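Local coordinates for protein CEP104 (Gallus gallus, PDB 5JO8) that is a centriolar protein whose TOG domain, an array of paired helices, probably binds tubulin or microtubules, at residues Ser51-Trp54 against Ser55-Glu58; Val231-Val234 against Ala235-Ile238; Phe240-Tyr243 against Arg244-Ala248. All coordinates share one frame; numbering follows the deposited sequence.

Contact 1. Residues Ser51-Trp54 against Ser55-Glu58; sequences SKSW and SYRE
Arg57 folds its side chain back over the loop that leads into helix 54-69, and its NH1 donates to Ser51 O at 2.9 Å, the acceptor lying near the plane of the guanidinium. The bend at chi3 (-62°) swings this group back to the loop, with Trp54 CA over one of its faces; CG and CD also lie against Ser51 O. This is the tight part of the contact. Ser51, buried, packs CB to CB on Tyr56 at 3.6 Å, while its OG accepts from Ser53 N in an ST turn. Ser53 is the N-cap: its carbonyl oxygen takes the amide of Arg57 at 3.3 Å and, weakly, that of Tyr56. The outer side is looser. There the Trp54 ring carries Ser55 CB over one face, 4.2 Å from the centroid of the six-membered ring, and meets Glu58 OE1 at its edge, 3.5 Å from CZ3. A water bridges Ser53 OG and Ser55 N close to the same indole. Arg57 also touches Val99 and, on helix 100-121, Val102. Through a salt bridge from NE, this arginine ties the start of a TOG-domain helix to Asp97 in the loop before helix 100-121, its charge probably balanced in part by that carboxylate.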
ATOM      1  N   SER A  51      -5.737 -20.160 -12.708  1.00 24.06           N
ATOM      2  CA  SER A  51      -6.845 -20.529 -13.592  1.00 26.67           C
ATOM      3  C   SER A  51      -7.562 -19.321 -14.197  1.00 25.06           C
ATOM      4  O   SER A  51      -7.648 -18.259 -13.584  1.00 27.47           O
ATOM      5  CB  SER A  51      -7.858 -21.401 -12.848  1.00 30.78           C
ATOM      6  OG  SER A  51      -9.026 -21.619 -13.631  1.00 29.78           O
ATOM      7  N   LYS A  52      -8.085 -19.499 -15.404  1.00 33.06           N
ATOM      8  CA  LYS A  52      -8.910 -18.467 -16.022  1.00 30.42           C
ATOM      9  C   LYS A  52     -10.293 -18.430 -15.373  1.00 30.48           C
ATOM     10  O   LYS A  52     -11.051 -17.478 -15.555  1.00 29.60           O
ATOM     11  CB  LYS A  52      -9.008 -18.682 -17.535  1.00 38.10           C
ATOM     12  CG  LYS A  52      -7.701 -18.413 -18.278  1.00 34.66           C
ATOM     13  CD  LYS A  52      -7.223 -16.983 -18.058  1.00 55.29           C
ATOM     14  CE  LYS A  52      -5.831 -16.763 -18.633  1.00 57.85           C
ATOM     15  NZ  LYS A  52      -4.809 -17.618 -17.965  1.00 63.19           N
ATOM     16  N   SER A  53     -10.606 -19.460 -14.595  1.00 28.83           N
ATOM     17  CA  SER A  53     -11.855 -19.519 -13.853  1.00 28.05           C
ATOM     18  C   SER A  53     -11.712 -18.832 -12.493  1.00 32.28           C
ATOM     19  O   SER A  53     -10.906 -19.248 -11.660  1.00 27.25           O
ATOM     20  CB  SER A  53     -12.273 -20.978 -13.663  1.00 29.87           C
ATOM     21  OG  SER A  53     -13.232 -21.096 -12.629  1.00 32.40           O
ATOM     22  N   TRP A  54     -12.489 -17.781 -12.264  1.00 27.75           N
ATOM     23  CA  TRP A  54     -12.353 -17.012 -11.029  1.00 25.25           C
ATOM     24  C   TRP A  54     -12.630 -17.821  -9.757  1.00 30.83           C
ATOM     25  O   TRP A  54     -12.036 -17.551  -8.714  1.00 26.03           O
ATOM     26  CB  TRP A  54     -13.216 -15.740 -11.060  1.00 31.12           C
ATOM     27  CG  TRP A  54     -14.700 -15.982 -10.998  1.00 23.59           C
ATOM     28  CD1 TRP A  54     -15.577 -15.960 -12.045  1.00 26.42           C
ATOM     29  CD2 TRP A  54     -15.476 -16.266  -9.829  1.00 26.72           C
ATOM     30  NE1 TRP A  54     -16.849 -16.219 -11.599  1.00 30.09           N
ATOM     31  CE2 TRP A  54     -16.816 -16.409 -10.242  1.00 27.13           C
ATOM     32  CE3 TRP A  54     -15.172 -16.411  -8.469  1.00 33.58           C
ATOM     33  CZ2 TRP A  54     -17.842 -16.695  -9.351  1.00 31.57           C
ATOM     34  CZ3 TRP A  54     -16.195 -16.700  -7.586  1.00 33.33           C
ATOM     35  CH2 TRP A  54     -17.514 -16.837  -8.029  1.00 30.57           C
ATOM     36  N   SER A  55     -13.529 -18.802  -9.828  1.00 25.28           N
ATOM     37  CA  SER A  55     -13.848 -19.606  -8.651  1.00 25.57           C
ATOM     38  C   SER A  55     -12.672 -20.489  -8.252  1.00 27.45           C
ATOM     39  O   SER A  55     -12.453 -20.746  -7.065  1.00 29.02           O
ATOM     40  CB  SER A  55     -15.101 -20.456  -8.886  1.00 34.33           C
ATOM     41  OG  SER A  55     -14.928 -21.317  -9.997  1.00 38.18           O
ATOM     42  N   TYR A  56     -11.918 -20.967  -9.238  1.00 22.33           N
ATOM     43  CA  TYR A  56     -10.733 -21.766  -8.950  1.00 23.65           C
ATOM     44  C   TYR A  56      -9.675 -20.891  -8.287  1.00 22.17           C
ATOM     45  O   TYR A  56      -8.949 -21.352  -7.410  1.00 25.11           O
ATOM     46  CB  TYR A  56     -10.167 -22.386 -10.225  1.00 27.17           C
ATOM     47  CG  TYR A  56     -10.533 -23.841 -10.418  1.00 39.98           C
ATOM     48  CD1 TYR A  56     -10.345 -24.768  -9.397  1.00 43.97           C
ATOM     49  CD2 TYR A  56     -11.060 -24.290 -11.617  1.00 28.89           C
ATOM     50  CE1 TYR A  56     -10.676 -26.102  -9.566  1.00 49.77           C
ATOM     51  CE2 TYR A  56     -11.403 -25.628 -11.794  1.00 32.84           C
ATOM     52  CZ  TYR A  56     -11.204 -26.527 -10.767  1.00 46.32           C
ATOM     53  OH  TYR A  56     -11.533 -27.853 -10.937  1.00 49.59           O
ATOM     54  N   ARG A  57      -9.579 -19.632  -8.715  1.00 24.01           N
ATOM     55  CA  ARG A  57      -8.594 -18.720  -8.131  1.00 23.59           C
ATOM     56  C   ARG A  57      -8.962 -18.409  -6.687  1.00 23.41           C
ATOM     57  O   ARG A  57      -8.108 -18.447  -5.805  1.00 22.41           O
ATOM     58  CB  ARG A  57      -8.466 -17.426  -8.944  1.00 22.60           C
ATOM     59  CG  ARG A  57      -8.059 -17.649 -10.387  1.00 20.63           C
ATOM     60  CD  ARG A  57      -7.515 -16.376 -11.042  1.00 24.58           C
ATOM     61  NE  ARG A  57      -8.482 -15.274 -11.125  1.00 22.96           N
ATOM     62  CZ  ARG A  57      -9.424 -15.168 -12.057  1.00 27.25           C
ATOM     63  NH1 ARG A  57      -9.568 -16.113 -12.981  1.00 23.35           N
ATOM     64  NH2 ARG A  57     -10.236 -14.116 -12.055  1.00 25.39           N
ATOM     65  N   GLU A  58     -10.227 -18.082  -6.442  1.00 21.24           N
ATOM     66  CA  GLU A  58     -10.678 -17.822  -5.083  1.00 21.18           C
ATOM     67  C   GLU A  58     -10.495 -19.054  -4.199  1.00 23.77           C
ATOM     68  O   GLU A  58      -9.987 -18.954  -3.081  1.00 23.44           O
ATOM     69  CB  GLU A  58     -12.144 -17.385  -5.056  1.00 22.67           C
ATOM     70  CG  GLU A  58     -12.631 -17.124  -3.647  1.00 24.91           C
ATOM     71  CD  GLU A  58     -14.123 -16.947  -3.553  1.00 36.06           C
ATOM     72  OE1 GLU A  58     -14.842 -17.423  -4.458  1.00 37.76           O
ATOM     73  OE2 GLU A  58     -14.575 -16.342  -2.561  1.00 32.27           O
TER
HETATM   74  O   HOH W   1     -15.593 -19.524 -11.962  1.00 35.11           O

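Contact 2. Residues Val231-Val234 against Ala235-Ile238; sequences VRDV and ALRI
Over one face of the Arg237 guanidinium lies Val234, with its CA 4.2 Å above the centre of the group, and at the edge, near the plane, stands Asp233 OD2. The two neighbours come from the preceding turn of helix 229-245, one of the paired helices that stack side by side in the TOG domain, so the arrangement is an i to i+4 salt bridge beside an i to i+3 contact of the valine with the guanidinium face. Asp233 OD2 reaches NH1 of Arg237 at 3.0 Å, although the carboxylate and guanidinium planes are 68° apart. The bend of the arginine at chi3 (-58°) turns the group back along the helix, where Val234 CG2 comes within 3.5 Å of NH2. The polar end has a second partner: NE makes a salt bridge with Glu198 of helix 187-204, so two carboxylates share the charge and probably limit rotation of the group. Val234 itself is buried, packing on Val194 and Glu198, while Ile238 and Ala235 turn to helix 213-223 and Leu236 to helix 265-276. Were Val234 cut back to an alanine, both methyl branches would go, and a gap beside Val194 would probably open, with the guanidinium less firmly held on that face. Beneath the side chains the helical bonds run unbroken from Ala235 to Ile238. In the last of them, Ile238 N donates to Val234 O at 3.0 Å, and CG1 of the isoleucine lies 3.5 Å from that same oxygen.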
ATOM      1  N   VAL A 231      -5.994  17.234  -7.176  1.00 22.40           N
ATOM      2  CA  VAL A 231      -4.756  16.714  -6.587  1.00 19.76           C
ATOM      3  C   VAL A 231      -3.983  17.810  -5.848  1.00 22.73           C
ATOM      4  O   VAL A 231      -3.573  17.635  -4.693  1.00 20.72           O
ATOM      5  CB  VAL A 231      -3.867  16.063  -7.656  1.00 19.99           C
ATOM      6  CG1 VAL A 231      -2.573  15.536  -7.020  1.00 20.47           C
ATOM      7  CG2 VAL A 231      -4.604  14.939  -8.361  1.00 25.11           C
ATOM      8  N   ARG A 232      -3.787  18.946  -6.511  1.00 19.91           N
ATOM      9  CA  ARG A 232      -3.089  20.060  -5.889  1.00 19.56           C
ATOM     10  C   ARG A 232      -3.810  20.527  -4.635  1.00 19.20           C
ATOM     11  O   ARG A 232      -3.175  20.928  -3.664  1.00 21.78           O
ATOM     12  CB  ARG A 232      -2.944  21.239  -6.865  1.00 21.33           C
ATOM     13  CG  ARG A 232      -2.175  20.905  -8.133  1.00 23.36           C
ATOM     14  CD  ARG A 232      -1.860  22.145  -8.960  1.00 25.36           C
ATOM     15  NE  ARG A 232      -3.059  22.866  -9.384  1.00 24.45           N
ATOM     16  CZ  ARG A 232      -3.731  22.625 -10.507  1.00 31.88           C
ATOM     17  NH1 ARG A 232      -4.800  23.352 -10.809  1.00 37.91           N
ATOM     18  NH2 ARG A 232      -3.338  21.665 -11.334  1.00 29.28           N
ATOM     19  N   ASP A 233      -5.138  20.488  -4.664  1.00 20.35           N
ATOM     20  CA  ASP A 233      -5.915  20.962  -3.532  1.00 22.77           C
ATOM     21  C   ASP A 233      -5.689  20.110  -2.281  1.00 17.45           C
ATOM     22  O   ASP A 233      -5.598  20.647  -1.179  1.00 20.22           O
ATOM     23  CB  ASP A 233      -7.399  21.045  -3.887  1.00 23.48           C
ATOM     24  CG  ASP A 233      -8.250  21.531  -2.730  1.00 43.52           C
ATOM     25  OD1 ASP A 233      -8.167  22.731  -2.398  1.00 49.28           O
ATOM     26  OD2 ASP A 233      -9.006  20.717  -2.159  1.00 41.50           O
ATOM     27  N   VAL A 234      -5.559  18.790  -2.443  1.00 18.47           N
ATOM     28  CA  VAL A 234      -5.249  17.956  -1.287  1.00 19.99           C
ATOM     29  C   VAL A 234      -3.837  18.266  -0.788  1.00 17.09           C
ATOM     30  O   VAL A 234      -3.598  18.325   0.415  1.00 19.56           O
ATOM     31  CB  VAL A 234      -5.409  16.460  -1.580  1.00 19.37           C
ATOM     32  CG1 VAL A 234      -5.128  15.652  -0.315  1.00 18.52           C
ATOM     33  CG2 VAL A 234      -6.808  16.182  -2.097  1.00 24.59           C
ATOM     34  N   ALA A 235      -2.912  18.481  -1.720  1.00 18.20           N
ATOM     35  CA  ALA A 235      -1.548  18.843  -1.347  1.00 19.72           C
ATOM     36  C   ALA A 235      -1.526  20.126  -0.509  1.00 18.67           C
ATOM     37  O   ALA A 235      -0.821  20.208   0.498  1.00 20.22           O
ATOM     38  CB  ALA A 235      -0.672  18.968  -2.586  1.00 20.99           C
ATOM     39  N   LEU A 236      -2.345  21.107  -0.897  1.00 20.61           N
ATOM     40  CA  LEU A 236      -2.478  22.323  -0.104  1.00 19.72           C
ATOM     41  C   LEU A 236      -2.997  22.035   1.300  1.00 18.28           C
ATOM     42  O   LEU A 236      -2.482  22.569   2.273  1.00 22.74           O
ATOM     43  CB  LEU A 236      -3.415  23.305  -0.795  1.00 23.68           C
ATOM     44  CG  LEU A 236      -2.917  23.918  -2.092  1.00 22.89           C
ATOM     45  CD1 LEU A 236      -4.090  24.593  -2.781  1.00 26.57           C
ATOM     46  CD2 LEU A 236      -1.806  24.916  -1.798  1.00 25.76           C
ATOM     47  N   ARG A 237      -4.027  21.202   1.403  1.00 18.30           N
ATOM     48  CA  ARG A 237      -4.570  20.832   2.711  1.00 21.05           C
ATOM     49  C   ARG A 237      -3.516  20.199   3.607  1.00 18.93           C
ATOM     50  O   ARG A 237      -3.462  20.463   4.808  1.00 24.17           O
ATOM     51  CB  ARG A 237      -5.756  19.879   2.565  1.00 24.48           C
ATOM     52  CG  ARG A 237      -6.955  20.508   1.882  1.00 23.24           C
ATOM     53  CD  ARG A 237      -8.253  19.841   2.321  1.00 28.72           C
ATOM     54  NE  ARG A 237      -8.284  18.405   2.053  1.00 30.59           N
ATOM     55  CZ  ARG A 237      -8.785  17.855   0.949  1.00 41.28           C
ATOM     56  NH1 ARG A 237      -9.291  18.625  -0.006  1.00 35.14           N
ATOM     57  NH2 ARG A 237      -8.781  16.536   0.796  1.00 32.65           N
ATOM     58  N   ILE A 238      -2.658  19.371   3.014  1.00 19.08           N
ATOM     59  CA  ILE A 238      -1.601  18.716   3.763  1.00 19.67           C
ATOM     60  C   ILE A 238      -0.644  19.770   4.311  1.00 18.54           C
ATOM     61  O   ILE A 238      -0.281  19.747   5.489  1.00 20.38           O
ATOM     62  CB  ILE A 238      -0.888  17.684   2.876  1.00 18.88           C
ATOM     63  CG1 ILE A 238      -1.767  16.445   2.669  1.00 22.20           C
ATOM     64  CG2 ILE A 238       0.457  17.275   3.473  1.00 21.37           C
ATOM     65  CD1 ILE A 238      -1.301  15.551   1.539  1.00 19.05           C
TER

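Contact 3. Residues Phe240-Tyr243 against Arg244-Ala248; sequences FGMY and RKHKA
Met242 O accepts two backbone amides, from His246 N at 2.7 Å and from Lys245 N at 3.0 Å, and the two arrive differently. The histidine nitrogen lies nearly in line with the carbonyl (C=O...N 165°), though its N-H points off that line (N-H...O 138°), whereas the lysine donor stands well above the carbonyl plane. Two residues earlier Phe240 O is satisfied by Arg244 N at 3.2 Å, and the aliphatic start of the arginine lies against that oxygen, with CG 3.3 Å away. The pattern belongs to the last, weakly bonded turn of helix 229-245, where the i to i+4 bonding of the helix gives way to a mixture of i+3 and i+4 bonds. His246 then serves as the N-cap residue of helix 247-253, so the chain turns from one helix of the array into the next within a few residues. Side chains pack round this turn. Tyr243 and Lys247 run side by side in the same direction: with CG opposite the backbone N (chi1 177°), the tyrosine ring takes Lys247 CB over one face, and its OH lies 3.2 Å from CE of the lysine. Phe274 of helix 265-276 stacks on the same tyrosine. The Met242 chain, bent at chi2 and chi3, brings its CE to 3.9 Å from His246 CD2, while Val216 and Ile250 pack on the methionine and Ile213 on the histidine.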
ATOM      1  N   PHE A 240      -1.203  23.052   4.748  1.00 20.69           N
ATOM      2  CA  PHE A 240      -1.872  23.894   5.736  1.00 22.10           C
ATOM      3  C   PHE A 240      -1.945  23.183   7.082  1.00 23.46           C
ATOM      4  O   PHE A 240      -1.757  23.794   8.129  1.00 26.08           O
ATOM      5  CB  PHE A 240      -3.284  24.263   5.273  1.00 20.19           C
ATOM      6  CG  PHE A 240      -3.323  25.320   4.206  1.00 21.22           C
ATOM      7  CD1 PHE A 240      -2.506  26.440   4.284  1.00 21.68           C
ATOM      8  CD2 PHE A 240      -4.186  25.206   3.130  1.00 25.77           C
ATOM      9  CE1 PHE A 240      -2.554  27.425   3.302  1.00 27.06           C
ATOM     10  CE2 PHE A 240      -4.240  26.184   2.147  1.00 25.37           C
ATOM     11  CZ  PHE A 240      -3.419  27.293   2.231  1.00 27.24           C
ATOM     12  N   GLY A 241      -2.218  21.885   7.048  1.00 22.35           N
ATOM     13  CA  GLY A 241      -2.238  21.088   8.260  1.00 24.50           C
ATOM     14  C   GLY A 241      -0.907  21.134   8.989  1.00 30.44           C
ATOM     15  O   GLY A 241      -0.848  21.342  10.204  1.00 30.76           O
ATOM     16  N   MET A 242       0.169  20.951   8.233  1.00 24.60           N
ATOM     17  CA  MET A 242       1.517  20.976   8.785  1.00 28.23           C
ATOM     18  C   MET A 242       1.870  22.358   9.319  1.00 30.22           C
ATOM     19  O   MET A 242       2.507  22.481  10.366  1.00 31.82           O
ATOM     20  CB  MET A 242       2.537  20.579   7.717  1.00 30.15           C
ATOM     21  CG  MET A 242       2.314  19.208   7.125  1.00 30.04           C
ATOM     22  SD  MET A 242       3.458  17.995   7.785  1.00 44.67           S
ATOM     23  CE  MET A 242       2.793  17.765   9.424  1.00 29.94           C
ATOM     24  N   TYR A 243       1.461  23.388   8.583  1.00 29.94           N
ATOM     25  CA  TYR A 243       1.787  24.769   8.923  1.00 27.12           C
ATOM     26  C   TYR A 243       1.271  25.156  10.302  1.00 31.08           C
ATOM     27  O   TYR A 243       1.912  25.923  11.025  1.00 31.59           O
ATOM     28  CB  TYR A 243       1.196  25.718   7.879  1.00 26.24           C
ATOM     29  CG  TYR A 243       1.422  27.182   8.181  1.00 25.86           C
ATOM     30  CD1 TYR A 243       2.638  27.789   7.890  1.00 30.70           C
ATOM     31  CD2 TYR A 243       0.420  27.958   8.750  1.00 24.61           C
ATOM     32  CE1 TYR A 243       2.850  29.133   8.158  1.00 28.53           C
ATOM     33  CE2 TYR A 243       0.624  29.299   9.027  1.00 26.74           C
ATOM     34  CZ  TYR A 243       1.841  29.880   8.729  1.00 32.05           C
ATOM     35  OH  TYR A 243       2.052  31.212   8.999  1.00 28.36           O
ATOM     36  N   ARG A 244       0.103  24.632  10.657  1.00 32.85           N
ATOM     37  CA  ARG A 244      -0.506  24.928  11.947  1.00 41.22           C
ATOM     38  C   ARG A 244       0.385  24.466  13.094  1.00 37.23           C
ATOM     39  O   ARG A 244       0.430  25.098  14.148  1.00 41.10           O
ATOM     40  CB  ARG A 244      -1.885  24.272  12.049  1.00 35.09           C
ATOM     41  CG  ARG A 244      -2.881  24.767  11.021  1.00 37.06           C
ATOM     42  CD  ARG A 244      -4.227  24.061  11.154  1.00 34.96           C
ATOM     43  NE  ARG A 244      -5.187  24.568  10.177  1.00 37.34           N
ATOM     44  CZ  ARG A 244      -5.985  25.607  10.387  1.00 37.38           C
ATOM     45  NH1 ARG A 244      -5.941  26.256  11.543  1.00 46.02           N
ATOM     46  NH2 ARG A 244      -6.826  26.001   9.437  1.00 49.20           N
ATOM     47  N   LYS A 245       1.104  23.369  12.871  1.00 32.78           N
ATOM     48  CA  LYS A 245       1.948  22.768  13.896  1.00 38.84           C
ATOM     49  C   LYS A 245       3.412  23.185  13.760  1.00 41.27           C
ATOM     50  O   LYS A 245       4.139  23.261  14.754  1.00 45.63           O
ATOM     51  CB  LYS A 245       1.852  21.240  13.818  1.00 41.85           C
ATOM     52  CG  LYS A 245       0.432  20.694  13.828  1.00 50.78           C
ATOM     53  CD  LYS A 245       0.364  19.326  13.159  1.00 41.56           C
ATOM     54  CE  LYS A 245      -0.294  18.288  14.056  1.00 46.63           C
ATOM     55  NZ  LYS A 245       0.579  17.912  15.203  1.00 58.93           N
ATOM     56  N   HIS A 246       3.844  23.454  12.531  1.00 30.47           N
ATOM     57  CA  HIS A 246       5.270  23.628  12.253  1.00 30.04           C
ATOM     58  C   HIS A 246       5.520  24.859  11.393  1.00 24.21           C
ATOM     59  O   HIS A 246       6.162  24.776  10.344  1.00 26.81           O
ATOM     60  CB  HIS A 246       5.814  22.393  11.538  1.00 32.28           C
ATOM     61  CG  HIS A 246       5.502  21.101  12.231  1.00 45.25           C
ATOM     62  ND1 HIS A 246       6.202  20.659  13.333  1.00 44.93           N
ATOM     63  CD2 HIS A 246       4.573  20.150  11.970  1.00 35.36           C
ATOM     64  CE1 HIS A 246       5.716  19.494  13.723  1.00 43.18           C
ATOM     65  NE2 HIS A 246       4.727  19.163  12.914  1.00 36.21           N
ATOM     66  N   LYS A 247       5.014  26.000  11.847  1.00 25.94           N
ATOM     67  CA  LYS A 247       5.030  27.223  11.053  1.00 24.43           C
ATOM     68  C   LYS A 247       6.415  27.577  10.491  1.00 26.74           C
ATOM     69  O   LYS A 247       6.563  27.786   9.283  1.00 24.80           O
ATOM     70  CB  LYS A 247       4.467  28.386  11.869  1.00 32.34           C
ATOM     71  CG  LYS A 247       4.561  29.733  11.186  1.00 39.18           C
ATOM     72  CD  LYS A 247       3.788  30.792  11.956  1.00 41.65           C
ATOM     73  CE  LYS A 247       3.980  32.167  11.346  1.00 50.54           C
ATOM     74  NZ  LYS A 247       5.413  32.557  11.328  1.00 56.55           N
ATOM     75  N   ALA A 248       7.417  27.627  11.367  1.00 29.35           N
ATOM     76  CA  ALA A 248       8.771  28.029  10.981  1.00 34.22           C
ATOM     77  C   ALA A 248       9.365  27.106   9.924  1.00 24.81           C
ATOM     78  O   ALA A 248       9.888  27.573   8.909  1.00 28.28           O
ATOM     79  CB  ALA A 248       9.685  28.079  12.205  1.00 33.87           C
TER

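How the contacts relate
Contacts 2 and 3 follow one another along helix 229-245, with centres 14 Å apart and no touch beyond their closeness in sequence: contact 2 lies in the first half of that helix and contact 3 at its C-terminal end and the turn into helix 247-253. Helices 213-223 and 265-276 pack against side chains of both. Contact 1 stands alone near the other end of the array, at the start of helix 54-69, its centre 40 Å from that of contact 2 and 50 Å from that of contact 3, on opposite sides of the chain's centre. The three therefore sample an early helix entry, the first half of a helix and a helix exit of one elongated, all-helical TOG domain.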